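Local coordinates for mandelate racemase/muconate lactonizing enzyme family protein (Roseovarius nubinhibens ISM, PDB 3U4F) that probably acts as a magnesium-dependent hydro-lyase or racemase of the enolase superfamily, with its active site in a TIM barrel, at residues E187-M192 with L202-N207; Q214-G219 with T242-E247; G285-T290 with M319-A324; R292-A297 with L302-H307. All blocks are in the same frame, centred on the assembly; numbering follows the deposited sequence.

Contact 1 (E187-M192 with L202-N207); sequences EIVPTM and LLIDAN. With MG (magnesium ion), chain E; GAI (guanidine), chain F.
I204 meets V189 and I188 with the end methyl of its longer branch: I204 CD1 lies 4.0 Å from V189 CG2, where the two side chains cross at about a right angle, and I204 CD1 is 4.2 Å from I188 CG2. CG1 of I204 stands anti to the backbone N (chi1 -160°), which carries CD1 outward to the helix. Near the start of strand 201-205, L202 repeats the job on M192, a selenomethionine in the crystal. L202 CD1 is 3.9 Å from M192 CB and also touches the main chain, 3.7 Å from M192 C, while bends at chi2 and chi3 bring the M192 end methyl back beside L202 CD2. One strand residue past I204, D205 belongs to the metal site. D205 OD2 binds the magnesium ion at 2.1 Å; guanidine chelates the same ion through N2 and N3, and E231 and E257 supply further ligands. D205 OD1 lies 2.7 Å from the metal-bound water, which probably donates to it, and accepts from N207 N at 3.1 Å. This second bond makes an Asx turn, which, with the metal bond at OD2, probably limits the rotation of the carboxylate as the strand ends. The helix packs behind the strand whose end presents D205 to the metal, and probably helps to place it. Segment 187-192 runs at 165° to the strand, nearly antiparallel, within the beta-alpha-beta unit 165-169, 184-196, 201-205. V168 of the neighbouring strand touches both I188 and I204, and helix 212-224 packs on V189 through L218, L221 and L222.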
loop_
_atom_site.group_PDB
_atom_site.type_symbol
_atom_site.label_atom_id
_atom_site.label_comp_id
_atom_site.label_asym_id
_atom_site.label_seq_id
_atom_site.Cartn_x
_atom_site.Cartn_y
_atom_site.Cartn_z
ATOM N N GLU A 187 -20.974 18.084 -22.309
ATOM C CA GLU A 187 -20.666 18.416 -23.687
ATOM C C GLU A 187 -19.931 17.278 -24.388
ATOM O O GLU A 187 -20.207 16.983 -25.545
ATOM C CB GLU A 187 -19.833 19.695 -23.772
ATOM C CG GLU A 187 -19.537 20.127 -25.227
ATOM C CD GLU A 187 -18.578 21.304 -25.321
ATOM O OE1 GLU A 187 -18.240 21.890 -24.266
ATOM O OE2 GLU A 187 -18.156 21.648 -26.459
ATOM N N ILE A 188 -18.988 16.639 -23.691
ATOM C CA ILE A 188 -18.097 15.683 -24.367
ATOM C C ILE A 188 -18.832 14.418 -24.813
ATOM O O ILE A 188 -18.532 13.874 -25.860
ATOM C CB ILE A 188 -16.841 15.341 -23.503
ATOM C CG1 ILE A 188 -15.716 14.755 -24.379
ATOM C CG2 ILE A 188 -17.198 14.407 -22.389
ATOM C CD1 ILE A 188 -14.330 14.731 -23.712
ATOM N N VAL A 189 -19.797 13.969 -24.027
ATOM C CA VAL A 189 -20.532 12.744 -24.327
ATOM C C VAL A 189 -21.272 12.869 -25.675
ATOM O O VAL A 189 -20.959 12.108 -26.584
ATOM C CB VAL A 189 -21.448 12.312 -23.142
ATOM C CG1 VAL A 189 -22.311 11.097 -23.511
ATOM C CG2 VAL A 189 -20.578 12.004 -21.923
ATOM N N PRO A 190 -22.211 13.843 -25.819
ATOM C CA PRO A 190 -22.887 13.978 -27.115
ATOM C C PRO A 190 -21.930 14.356 -28.251
ATOM O O PRO A 190 -22.144 13.934 -29.395
ATOM C CB PRO A 190 -23.915 15.109 -26.861
ATOM C CG PRO A 190 -23.295 15.931 -25.764
ATOM C CD PRO A 190 -22.746 14.826 -24.851
ATOM N N THR A 191 -20.879 15.112 -27.937
ATOM C CA THR A 191 -19.901 15.549 -28.950
ATOM C C THR A 191 -19.128 14.395 -29.591
ATOM O O THR A 191 -18.935 14.364 -30.821
ATOM C CB THR A 191 -18.904 16.546 -28.376
ATOM O OG1 THR A 191 -19.577 17.765 -28.076
ATOM C CG2 THR A 191 -17.789 16.839 -29.369
HETATM N N MSE A 192 -18.681 13.451 -28.769
HETATM C CA MSE A 192 -18.000 12.274 -29.307
HETATM C C MSE A 192 -18.907 11.431 -30.195
HETATM O O MSE A 192 -18.489 10.985 -31.243
HETATM C CB MSE A 192 -17.406 11.409 -28.193
HETATM C CG MSE A 192 -16.276 12.102 -27.410
HETATM SE SE MSE A 192 -14.768 12.703 -28.530
HETATM C CE MSE A 192 -14.210 10.998 -29.253
ATOM N N LEU A 202 -17.300 3.885 -28.077
ATOM C CA LEU A 202 -16.901 5.017 -27.260
ATOM C C LEU A 202 -16.873 4.626 -25.780
ATOM O O LEU A 202 -17.827 4.051 -25.255
ATOM C CB LEU A 202 -17.817 6.222 -27.486
ATOM C CG LEU A 202 -17.860 6.824 -28.907
ATOM C CD1 LEU A 202 -18.959 7.915 -28.993
ATOM C CD2 LEU A 202 -16.478 7.373 -29.364
ATOM N N LEU A 203 -15.746 4.943 -25.141
ATOM C CA LEU A 203 -15.482 4.585 -23.745
ATOM C C LEU A 203 -15.227 5.878 -22.979
ATOM O O LEU A 203 -14.802 6.871 -23.561
ATOM C CB LEU A 203 -14.199 3.726 -23.663
ATOM C CG LEU A 203 -14.049 2.393 -24.389
ATOM C CD1 LEU A 203 -13.840 2.535 -25.897
ATOM C CD2 LEU A 203 -12.806 1.629 -23.769
ATOM N N ILE A 204 -15.457 5.878 -21.673
ATOM C CA ILE A 204 -15.142 7.068 -20.890
ATOM C C ILE A 204 -14.605 6.610 -19.553
ATOM O O ILE A 204 -14.907 5.499 -19.094
ATOM C CB ILE A 204 -16.391 8.018 -20.722
ATOM C CG1 ILE A 204 -15.970 9.460 -20.358
ATOM C CG2 ILE A 204 -17.414 7.430 -19.753
ATOM C CD1 ILE A 204 -17.055 10.519 -20.770
ATOM N N ASP A 205 -13.837 7.479 -18.910
ATOM C CA ASP A 205 -13.206 7.114 -17.649
ATOM C C ASP A 205 -13.345 8.344 -16.739
ATOM O O ASP A 205 -12.921 9.431 -17.113
ATOM C CB ASP A 205 -11.737 6.812 -17.940
ATOM C CG ASP A 205 -11.007 6.139 -16.776
ATOM O OD1 ASP A 205 -11.408 6.325 -15.616
ATOM O OD2 ASP A 205 -10.013 5.404 -17.048
ATOM N N ALA A 206 -13.947 8.148 -15.567
ATOM C CA ALA A 206 -14.222 9.235 -14.607
ATOM C C ALA A 206 -13.164 9.342 -13.523
ATOM O O ALA A 206 -13.229 10.208 -12.641
ATOM C CB ALA A 206 -15.609 9.033 -13.969
ATOM N N ASN A 207 -12.200 8.436 -13.556
ATOM C CA ASN A 207 -11.114 8.417 -12.552
ATOM C C ASN A 207 -11.543 8.807 -11.146
ATOM O O ASN A 207 -10.977 9.751 -10.538
ATOM C CB ASN A 207 -9.960 9.303 -13.016
ATOM C CG ASN A 207 -9.262 8.750 -14.248
ATOM O OD1 ASN A 207 -8.404 7.847 -14.159
ATOM N ND2 ASN A 207 -9.617 9.282 -15.389
HETATM MG MG MG E . -8.719 4.145 -15.918
HETATM C C GAI F . -6.893 4.934 -17.549
HETATM N N1 GAI F . -6.022 5.327 -18.443
HETATM N N2 GAI F . -7.109 5.558 -16.337
HETATM N N3 GAI F . -7.617 3.821 -17.758
HETATM O O HOH W 1 -9.625 4.847 -14.295
#

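Contact 2 (Q214-G219 with T242-E247); sequences QAIELG and TKEVSE. With MG (magnesium ion), chain G.
I216 has CG1 turned beside its backbone N (chi1 -71°), sending CD1 toward helix 239-248, while V245 has CG1 anti to its own N (chi1 -178°) and CG2 beside it, which turns both methyls to A215. The A215 methyl sits before that fork: A215 CB is 3.9 Å from V245 CG2 and 4.1 Å from V245 CG1. I216 lies alongside the base of the same valine, with I216 CG1 4.1 Å from V245 CA and 4.3 Å from V245 CG1. Its tip continues along the helix surface, where I216 CD1 approaches E244 O at 4.1 Å and skirts the E244 carboxylate near the solvent. The contact is thus apolar and small, with A215 and V245 buried and I216 and E244 closing its outer side. V245 is followed directly by S246, whose main chain serves a second metal site. S246 O binds a magnesium ion at 2.1 Å, L249 O adds another carbonyl ligand, and four waters complete six-fold coordination. The two carbonyls lie at the C-terminal end of helix 239-248, whose dipole would probably add to their pull on the cation. On the flank, K243 NZ forms a salt bridge with E247 OE2, the hydrogen bond within it being weak, and is also hydrogen-bonded to M271 O. The short helical segments run in the same general direction, at 30° with their axes 9.5 Å apart, as adjacent outer helices of the barrel. V253 of strand 253-255 packs beneath V245, and L218 touches T185 on helix 184-196.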
loop_
_atom_site.group_PDB
_atom_site.type_symbol
_atom_site.label_atom_id
_atom_site.label_comp_id
_atom_site.label_asym_id
_atom_site.label_seq_id
_atom_site.Cartn_x
_atom_site.Cartn_y
_atom_site.Cartn_z
ATOM N N GLN A 214 -24.550 10.666 -8.837
ATOM C CA GLN A 214 -24.003 11.477 -9.929
ATOM C C GLN A 214 -23.539 10.587 -11.078
ATOM O O GLN A 214 -23.652 10.961 -12.248
ATOM C CB GLN A 214 -22.818 12.287 -9.463
ATOM C CG GLN A 214 -23.142 13.396 -8.459
ATOM C CD GLN A 214 -21.874 14.031 -7.944
ATOM O OE1 GLN A 214 -20.968 13.354 -7.457
ATOM N NE2 GLN A 214 -21.794 15.344 -8.067
ATOM N N ALA A 215 -22.965 9.444 -10.732
ATOM C CA ALA A 215 -22.453 8.527 -11.740
ATOM C C ALA A 215 -23.619 7.864 -12.463
ATOM O O ALA A 215 -23.528 7.584 -13.662
ATOM C CB ALA A 215 -21.565 7.495 -11.088
ATOM N N ILE A 216 -24.721 7.624 -11.756
ATOM C CA ILE A 216 -25.873 6.990 -12.402
ATOM C C ILE A 216 -26.502 7.957 -13.411
ATOM O O ILE A 216 -26.892 7.551 -14.518
ATOM C CB ILE A 216 -26.875 6.447 -11.358
ATOM C CG1 ILE A 216 -26.254 5.225 -10.687
ATOM C CG2 ILE A 216 -28.218 6.089 -11.999
ATOM C CD1 ILE A 216 -26.823 4.896 -9.350
ATOM N N GLU A 217 -26.582 9.229 -13.034
ATOM C CA GLU A 217 -27.039 10.300 -13.957
ATOM C C GLU A 217 -26.162 10.361 -15.220
ATOM O O GLU A 217 -26.668 10.353 -16.351
ATOM C CB GLU A 217 -27.017 11.646 -13.239
ATOM C CG GLU A 217 -27.621 12.806 -14.035
ATOM C CD GLU A 217 -27.384 14.175 -13.368
ATOM O OE1 GLU A 217 -28.182 15.106 -13.637
ATOM O OE2 GLU A 217 -26.400 14.332 -12.595
ATOM N N LEU A 218 -24.844 10.393 -15.030
ATOM C CA LEU A 218 -23.925 10.319 -16.181
ATOM C C LEU A 218 -24.103 9.028 -16.963
ATOM O O LEU A 218 -24.088 9.056 -18.207
ATOM C CB LEU A 218 -22.456 10.458 -15.760
ATOM C CG LEU A 218 -21.347 10.313 -16.832
ATOM C CD1 LEU A 218 -21.599 11.218 -18.027
ATOM C CD2 LEU A 218 -19.961 10.618 -16.213
ATOM N N GLY A 219 -24.229 7.904 -16.264
ATOM C CA GLY A 219 -24.432 6.613 -16.918
ATOM C C GLY A 219 -25.638 6.592 -17.852
ATOM O O GLY A 219 -25.606 5.948 -18.912
ATOM N N THR A 242 -19.301 1.685 -6.278
ATOM C CA THR A 242 -19.171 1.202 -7.660
ATOM C C THR A 242 -20.226 0.125 -7.981
ATOM O O THR A 242 -20.817 0.135 -9.052
ATOM C CB THR A 242 -17.747 0.667 -7.895
ATOM O OG1 THR A 242 -16.811 1.715 -7.576
ATOM C CG2 THR A 242 -17.566 0.232 -9.351
ATOM N N LYS A 243 -20.458 -0.794 -7.045
ATOM C CA LYS A 243 -21.507 -1.811 -7.227
ATOM C C LYS A 243 -22.894 -1.181 -7.431
ATOM O O LYS A 243 -23.654 -1.581 -8.319
ATOM C CB LYS A 243 -21.525 -2.740 -6.025
ATOM C CG LYS A 243 -22.501 -3.914 -6.121
ATOM C CD LYS A 243 -22.317 -4.817 -4.913
ATOM C CE LYS A 243 -23.555 -5.651 -4.593
ATOM N NZ LYS A 243 -23.617 -6.791 -5.528
ATOM N N GLU A 244 -23.236 -0.194 -6.605
ATOM C CA GLU A 244 -24.509 0.505 -6.805
ATOM C C GLU A 244 -24.663 1.037 -8.229
ATOM O O GLU A 244 -25.749 0.944 -8.832
ATOM C CB GLU A 244 -24.672 1.663 -5.818
ATOM C CG GLU A 244 -26.144 2.107 -5.735
ATOM C CD GLU A 244 -26.350 3.350 -4.879
ATOM O OE1 GLU A 244 -25.533 3.591 -3.946
ATOM O OE2 GLU A 244 -27.343 4.066 -5.172
ATOM N N VAL A 245 -23.590 1.609 -8.768
ATOM C CA VAL A 245 -23.627 2.132 -10.127
ATOM C C VAL A 245 -23.815 1.030 -11.178
ATOM O O VAL A 245 -24.697 1.143 -12.043
ATOM C CB VAL A 245 -22.383 2.989 -10.428
ATOM C CG1 VAL A 245 -22.454 3.570 -11.833
ATOM C CG2 VAL A 245 -22.267 4.108 -9.361
ATOM N N SER A 246 -22.987 -0.020 -11.099
ATOM C CA SER A 246 -23.141 -1.237 -11.930
ATOM C C SER A 246 -24.546 -1.778 -11.876
ATOM O O SER A 246 -25.120 -2.124 -12.910
ATOM C CB SER A 246 -22.218 -2.373 -11.435
ATOM O OG SER A 246 -20.909 -1.996 -11.736
ATOM N N GLU A 247 -25.098 -1.881 -10.673
ATOM C CA GLU A 247 -26.465 -2.432 -10.540
ATOM C C GLU A 247 -27.547 -1.572 -11.188
ATOM O O GLU A 247 -28.537 -2.114 -11.703
ATOM C CB GLU A 247 -26.813 -2.771 -9.080
ATOM C CG GLU A 247 -26.065 -3.989 -8.537
ATOM C CD GLU A 247 -26.247 -4.179 -7.027
ATOM O OE1 GLU A 247 -26.307 -3.173 -6.278
ATOM O OE2 GLU A 247 -26.331 -5.340 -6.577
HETATM MG MG MG G . -25.107 -2.953 -14.797
HETATM O O HOH W 2 -23.305 -2.028 -15.356
HETATM O O HOH W 3 -24.027 -4.594 -13.984
HETATM O O HOH W 4 -25.195 -4.083 -16.632
HETATM O O HOH W 5 -26.975 -3.972 -14.352
#

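Contact 3 (G285-T290 with M319-A324)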
loop_
_atom_site.group_PDB
_atom_site.type_symbol
_atom_site.label_atom_id
_atom_site.label_comp_id
_atom_site.label_asym_id
_atom_site.label_seq_id
_atom_site.Cartn_x
_atom_site.Cartn_y
_atom_site.Cartn_z
ATOM N N GLY A 285 1.736 -6.348 -9.538
ATOM C CA GLY A 285 2.834 -7.197 -9.120
ATOM C C GLY A 285 3.293 -8.253 -10.123
ATOM O O GLY A 285 4.082 -9.132 -9.777
ATOM N N GLY A 286 2.835 -8.129 -11.376
ATOM C CA GLY A 286 3.379 -8.908 -12.477
ATOM C C GLY A 286 2.376 -9.850 -13.149
ATOM O O GLY A 286 1.176 -9.905 -12.814
ATOM N N ILE A 287 2.894 -10.612 -14.096
ATOM C CA ILE A 287 2.070 -11.521 -14.901
ATOM C C ILE A 287 1.420 -12.616 -14.058
ATOM O O ILE A 287 0.221 -12.905 -14.219
ATOM C CB ILE A 287 2.928 -12.127 -16.067
ATOM C CG1 ILE A 287 3.298 -11.038 -17.094
ATOM C CG2 ILE A 287 2.227 -13.353 -16.716
ATOM C CD1 ILE A 287 2.140 -10.619 -18.062
ATOM N N CYS A 288 2.189 -13.239 -13.169
ATOM C CA CYS A 288 1.628 -14.312 -12.354
ATOM C C CYS A 288 0.414 -13.837 -11.571
ATOM O O CYS A 288 -0.618 -14.497 -11.605
ATOM C CB CYS A 288 2.660 -14.918 -11.395
ATOM S SG CYS A 288 3.905 -15.931 -12.263
ATOM N N ARG A 289 0.537 -12.727 -10.849
ATOM C CA ARG A 289 -0.568 -12.199 -10.041
ATOM C C ARG A 289 -1.705 -11.694 -10.924
ATOM O O ARG A 289 -2.876 -11.837 -10.553
ATOM C CB ARG A 289 -0.047 -11.105 -9.094
ATOM C CG ARG A 289 0.857 -11.748 -7.992
ATOM C CD ARG A 289 1.716 -10.693 -7.279
ATOM N NE ARG A 289 0.899 -9.588 -6.775
ATOM C CZ ARG A 289 0.254 -9.553 -5.616
ATOM N NH1 ARG A 289 0.340 -10.568 -4.740
ATOM N NH2 ARG A 289 -0.468 -8.469 -5.321
ATOM N N THR A 290 -1.386 -11.149 -12.099
ATOM C CA THR A 290 -2.483 -10.744 -13.005
ATOM C C THR A 290 -3.293 -11.986 -13.496
ATOM O O THR A 290 -4.501 -11.944 -13.641
ATOM C CB THR A 290 -1.962 -9.876 -14.180
ATOM O OG1 THR A 290 -1.266 -8.734 -13.663
ATOM C CG2 THR A 290 -3.105 -9.381 -15.087
HETATM N N MSE A 319 -0.479 -6.651 -24.189
HETATM C CA MSE A 319 -0.697 -7.308 -25.492
HETATM C C MSE A 319 -0.459 -8.799 -25.398
HETATM O O MSE A 319 -1.303 -9.584 -25.823
HETATM C CB MSE A 319 0.206 -6.679 -26.555
HETATM C CG MSE A 319 -0.214 -5.290 -26.960
HETATM SE SE MSE A 319 1.219 -4.294 -27.835
HETATM C CE MSE A 319 1.725 -5.548 -29.306
ATOM N N HIS A 320 0.682 -9.221 -24.845
ATOM C CA HIS A 320 0.914 -10.669 -24.630
ATOM C C HIS A 320 -0.153 -11.322 -23.743
ATOM O O HIS A 320 -0.609 -12.415 -24.026
ATOM C CB HIS A 320 2.285 -10.934 -24.006
ATOM C CG HIS A 320 3.437 -10.842 -24.965
ATOM N ND1 HIS A 320 3.932 -9.646 -25.427
ATOM C CD2 HIS A 320 4.228 -11.805 -25.492
ATOM C CE1 HIS A 320 4.975 -9.870 -26.213
ATOM N NE2 HIS A 320 5.185 -11.176 -26.254
ATOM N N LEU A 321 -0.534 -10.679 -22.644
ATOM C CA LEU A 321 -1.592 -11.229 -21.789
ATOM C C LEU A 321 -2.957 -11.397 -22.521
ATOM O O LEU A 321 -3.636 -12.431 -22.393
ATOM C CB LEU A 321 -1.772 -10.347 -20.545
ATOM C CG LEU A 321 -2.751 -10.921 -19.511
ATOM C CD1 LEU A 321 -1.971 -11.748 -18.524
ATOM C CD2 LEU A 321 -3.514 -9.816 -18.784
ATOM N N LEU A 322 -3.359 -10.384 -23.266
ATOM C CA LEU A 322 -4.614 -10.427 -24.039
ATOM C C LEU A 322 -4.600 -11.485 -25.144
ATOM O O LEU A 322 -5.669 -11.951 -25.560
ATOM C CB LEU A 322 -4.929 -9.050 -24.645
ATOM C CG LEU A 322 -5.380 -7.952 -23.668
ATOM C CD1 LEU A 322 -5.482 -6.567 -24.338
ATOM C CD2 LEU A 322 -6.745 -8.326 -22.997
ATOM N N ARG A 323 -3.407 -11.842 -25.622
ATOM C CA ARG A 323 -3.280 -12.930 -26.617
ATOM C C ARG A 323 -3.429 -14.297 -25.979
ATOM O O ARG A 323 -3.557 -15.308 -26.685
ATOM C CB ARG A 323 -1.961 -12.827 -27.402
ATOM C CG ARG A 323 -1.881 -11.684 -28.400
ATOM C CD ARG A 323 -2.885 -11.800 -29.615
ATOM N NE ARG A 323 -2.868 -13.140 -30.216
ATOM C CZ ARG A 323 -3.697 -13.571 -31.164
ATOM N NH1 ARG A 323 -4.626 -12.776 -31.678
ATOM N NH2 ARG A 323 -3.582 -14.824 -31.601
ATOM N N ALA A 324 -3.439 -14.357 -24.648
ATOM C CA ALA A 324 -3.432 -15.656 -23.974
ATOM C C ALA A 324 -4.662 -15.968 -23.164
ATOM O O ALA A 324 -5.119 -17.103 -23.189
ATOM C CB ALA A 324 -2.152 -15.845 -23.100
#
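L321 reaches across from helix 313-322 to touch T290 and I287 with its two end methyls. From CB, which points to the facing helix, the chain extends with CG anti to the backbone N (chi1 -174°). There it forks at an unusual chi2 of 92°, well off a staggered value. One branch, L321 CD1, comes to 4.3 Å from I287 CD1, the two meeting end to end. The other, L321 CD2, lies 3.7 Å from T290 CG2, the threonine methyl that stands anti to its own N. T290 thereby faces the leucine with carbon and leaves its hydroxyl for the helix start: T290 OG1 donates to G286 O at 2.8 Å from above the carbonyl plane. T290 N also donates to that oxygen, so two bonds grip the N-cap carbonyl. Trimming T290 to an alanine would probably open a gap against L321 CD2 and cost G286 O one of these two donors. Around this buried junction, I281 of helix 281-284 touches I287, T290 and L321 alike. Helix 98-119 covers the start of helix 287-299, packing W112 on I287 and holding I287 N and C288 N through the D108 carboxylate.

Contact 4 (R292-A297 with L302-H307). With GAI (guanidine), chain F.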
loop_
_atom_site.group_PDB
_atom_site.type_symbol
_atom_site.label_atom_id
_atom_site.label_comp_id
_atom_site.label_asym_id
_atom_site.label_seq_id
_atom_site.Cartn_x
_atom_site.Cartn_y
_atom_site.Cartn_z
ATOM N N ARG A 292 -3.768 -14.698 -11.843
ATOM C CA ARG A 292 -4.637 -15.029 -10.709
ATOM C C ARG A 292 -5.933 -14.207 -10.714
ATOM O O ARG A 292 -7.021 -14.762 -10.528
ATOM C CB ARG A 292 -3.896 -14.900 -9.361
ATOM C CG ARG A 292 -2.776 -15.909 -9.208
ATOM C CD ARG A 292 -2.042 -15.715 -7.861
ATOM N NE ARG A 292 -2.962 -15.898 -6.723
ATOM C CZ ARG A 292 -2.586 -15.874 -5.447
ATOM N NH1 ARG A 292 -1.293 -15.668 -5.157
ATOM N NH2 ARG A 292 -3.495 -16.037 -4.463
ATOM N N VAL A 293 -5.820 -12.907 -10.961
ATOM C CA VAL A 293 -6.997 -12.058 -11.100
ATOM C C VAL A 293 -7.850 -12.463 -12.320
ATOM O O VAL A 293 -9.079 -12.570 -12.217
ATOM C CB VAL A 293 -6.617 -10.568 -11.128
ATOM C CG1 VAL A 293 -7.811 -9.684 -11.520
ATOM C CG2 VAL A 293 -6.082 -10.161 -9.763
ATOM N N ALA A 294 -7.205 -12.703 -13.452
ATOM C CA ALA A 294 -7.930 -13.143 -14.651
ATOM C C ALA A 294 -8.687 -14.427 -14.374
ATOM O O ALA A 294 -9.821 -14.592 -14.843
ATOM C CB ALA A 294 -6.967 -13.362 -15.832
ATOM N N ARG A 295 -8.058 -15.359 -13.649
ATOM C CA ARG A 295 -8.740 -16.638 -13.324
ATOM C C ARG A 295 -9.941 -16.453 -12.386
ATOM O O ARG A 295 -10.977 -17.095 -12.583
ATOM C CB ARG A 295 -7.782 -17.678 -12.754
ATOM C CG ARG A 295 -6.864 -18.303 -13.807
ATOM C CD ARG A 295 -5.844 -19.253 -13.145
ATOM N NE ARG A 295 -4.546 -19.158 -13.828
ATOM C CZ ARG A 295 -3.399 -18.780 -13.252
ATOM N NH1 ARG A 295 -3.339 -18.487 -11.953
ATOM N NH2 ARG A 295 -2.296 -18.732 -13.987
HETATM N N MSE A 296 -9.802 -15.596 -11.360
HETATM C CA MSE A 296 -10.959 -15.247 -10.515
HETATM C C MSE A 296 -12.100 -14.653 -11.355
HETATM O O MSE A 296 -13.282 -15.033 -11.190
HETATM C CB MSE A 296 -10.570 -14.215 -9.448
HETATM C CG MSE A 296 -9.540 -14.690 -8.441
HETATM SE SE MSE A 296 -9.282 -13.189 -7.179
HETATM C CE MSE A 296 -7.312 -13.243 -6.982
ATOM N N ALA A 297 -11.742 -13.724 -12.241
ATOM C CA ALA A 297 -12.711 -13.107 -13.157
ATOM C C ALA A 297 -13.356 -14.136 -14.097
ATOM O O ALA A 297 -14.582 -14.109 -14.340
ATOM C CB ALA A 297 -12.032 -11.981 -13.971
ATOM N N LEU A 302 -16.410 -12.751 -15.975
ATOM C CA LEU A 302 -16.115 -11.350 -16.226
ATOM C C LEU A 302 -14.922 -11.253 -17.153
ATOM O O LEU A 302 -13.921 -11.957 -16.942
ATOM C CB LEU A 302 -15.745 -10.639 -14.931
ATOM C CG LEU A 302 -16.770 -10.001 -13.982
ATOM C CD1 LEU A 302 -18.245 -10.339 -14.225
ATOM C CD2 LEU A 302 -16.332 -10.056 -12.507
ATOM N N PRO A 303 -15.004 -10.377 -18.155
ATOM C CA PRO A 303 -13.824 -10.154 -18.996
ATOM C C PRO A 303 -12.762 -9.280 -18.339
ATOM O O PRO A 303 -13.055 -8.546 -17.379
ATOM C CB PRO A 303 -14.372 -9.427 -20.226
ATOM C CG PRO A 303 -15.679 -8.868 -19.802
ATOM C CD PRO A 303 -16.188 -9.637 -18.626
ATOM N N VAL A 304 -11.565 -9.331 -18.920
ATOM C CA VAL A 304 -10.378 -8.655 -18.391
ATOM C C VAL A 304 -9.846 -7.697 -19.454
ATOM O O VAL A 304 -9.441 -8.111 -20.546
ATOM C CB VAL A 304 -9.292 -9.659 -17.986
ATOM C CG1 VAL A 304 -8.039 -8.907 -17.482
ATOM C CG2 VAL A 304 -9.821 -10.664 -16.940
ATOM N N THR A 305 -9.892 -6.409 -19.145
ATOM C CA THR A 305 -9.428 -5.366 -20.061
ATOM C C THR A 305 -8.422 -4.517 -19.281
ATOM O O THR A 305 -8.791 -3.540 -18.645
ATOM C CB THR A 305 -10.626 -4.505 -20.572
ATOM O OG1 THR A 305 -11.497 -5.352 -21.327
ATOM C CG2 THR A 305 -10.152 -3.402 -21.498
ATOM N N PRO A 306 -7.140 -4.907 -19.314
ATOM C CA PRO A 306 -6.169 -4.276 -18.399
ATOM C C PRO A 306 -5.919 -2.805 -18.673
ATOM O O PRO A 306 -6.165 -2.315 -19.765
ATOM C CB PRO A 306 -4.882 -5.088 -18.650
ATOM C CG PRO A 306 -5.382 -6.427 -19.061
ATOM C CD PRO A 306 -6.540 -6.050 -20.002
ATOM N N HIS A 307 -5.402 -2.114 -17.656
ATOM C CA HIS A 307 -5.029 -0.736 -17.764
ATOM C C HIS A 307 -3.589 -0.705 -18.238
ATOM O O HIS A 307 -2.722 -1.443 -17.759
ATOM C CB HIS A 307 -5.130 -0.107 -16.365
ATOM C CG HIS A 307 -4.440 1.211 -16.225
ATOM N ND1 HIS A 307 -3.147 1.324 -15.755
ATOM C CD2 HIS A 307 -4.879 2.473 -16.436
ATOM C CE1 HIS A 307 -2.819 2.607 -15.691
ATOM N NE2 HIS A 307 -3.851 3.323 -16.097
HETATM C C GAI F . -6.893 4.934 -17.549
HETATM N N1 GAI F . -6.022 5.327 -18.443
HETATM N N2 GAI F . -7.109 5.558 -16.337
HETATM N N3 GAI F . -7.617 3.821 -17.758
#
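The turn from an outer helix into the next barrel position is closed here by A297 and L302. L302 N donates to A297 O at 2.8 Å, almost straight at 175°, but from about 40° above the carbonyl plane. The A297 methyl lies against the turn, with A297 CB 3.5 Å from L302 O and 4.1 Å from L302 CB. Two residues on, V304 points back at the helix. V304 CG2, set beside its backbone N and anti to its carbonyl carbon, drops between positions one turn apart: V304 CG2 is 3.9 Å from A297 CB, 3.9 Å from A294 CA and 4.1 Å from A294 CB. The helix residues that V304 touches are both alanines, consistent with the close approach of the backbones. N327 ND2 bridges the two sides by hydrogen bonds to A294 O and L302 O. At the far end of the segment H307 enters the guanidine pocket, its ring edge set over the flat face of the ligand with the guanidine carbon in the ring plane; H307 CD2 is 3.3 Å from guanidine N3. D280 OD1 fixes the ring's rotation by bonding to ND1, and K94 of the second subunit packs on it. An alanine in place of H307 would probably leave D280 without this partner and uncover the face of the guanidine that the ring edge stands over. Although irregular, 302-307 bonds to V277 on one side and to N327 and G329 on the other, as a barrel strand would, and the histidine-aspartate pair is consistent with the dyad of mandelate racemase relatives.

All four contacts fall within the enolase C-terminal-like barrel domain. Contacts 1 and 2 come first, in series, with centres 15 Å apart; they meet where V189 CG2 lies 4.1 Å from L218 CD1, joining three successive outer helices. Contacts 3 and 4 follow, sharing helix 287-299, with centres 9 Å apart. Contact 4 lies in the chain between the two segments of contact 3, and L321 CD2 touches P306 CG at 3.9 Å. The two groups face each other across the barrel: contacts 1 and 4 have centres 24 Å apart, yet both touch the guanidine. The end of strand 201-205 and loop 302-307 converge on one pocket from separate sides, while contact 2 carries the outer metal.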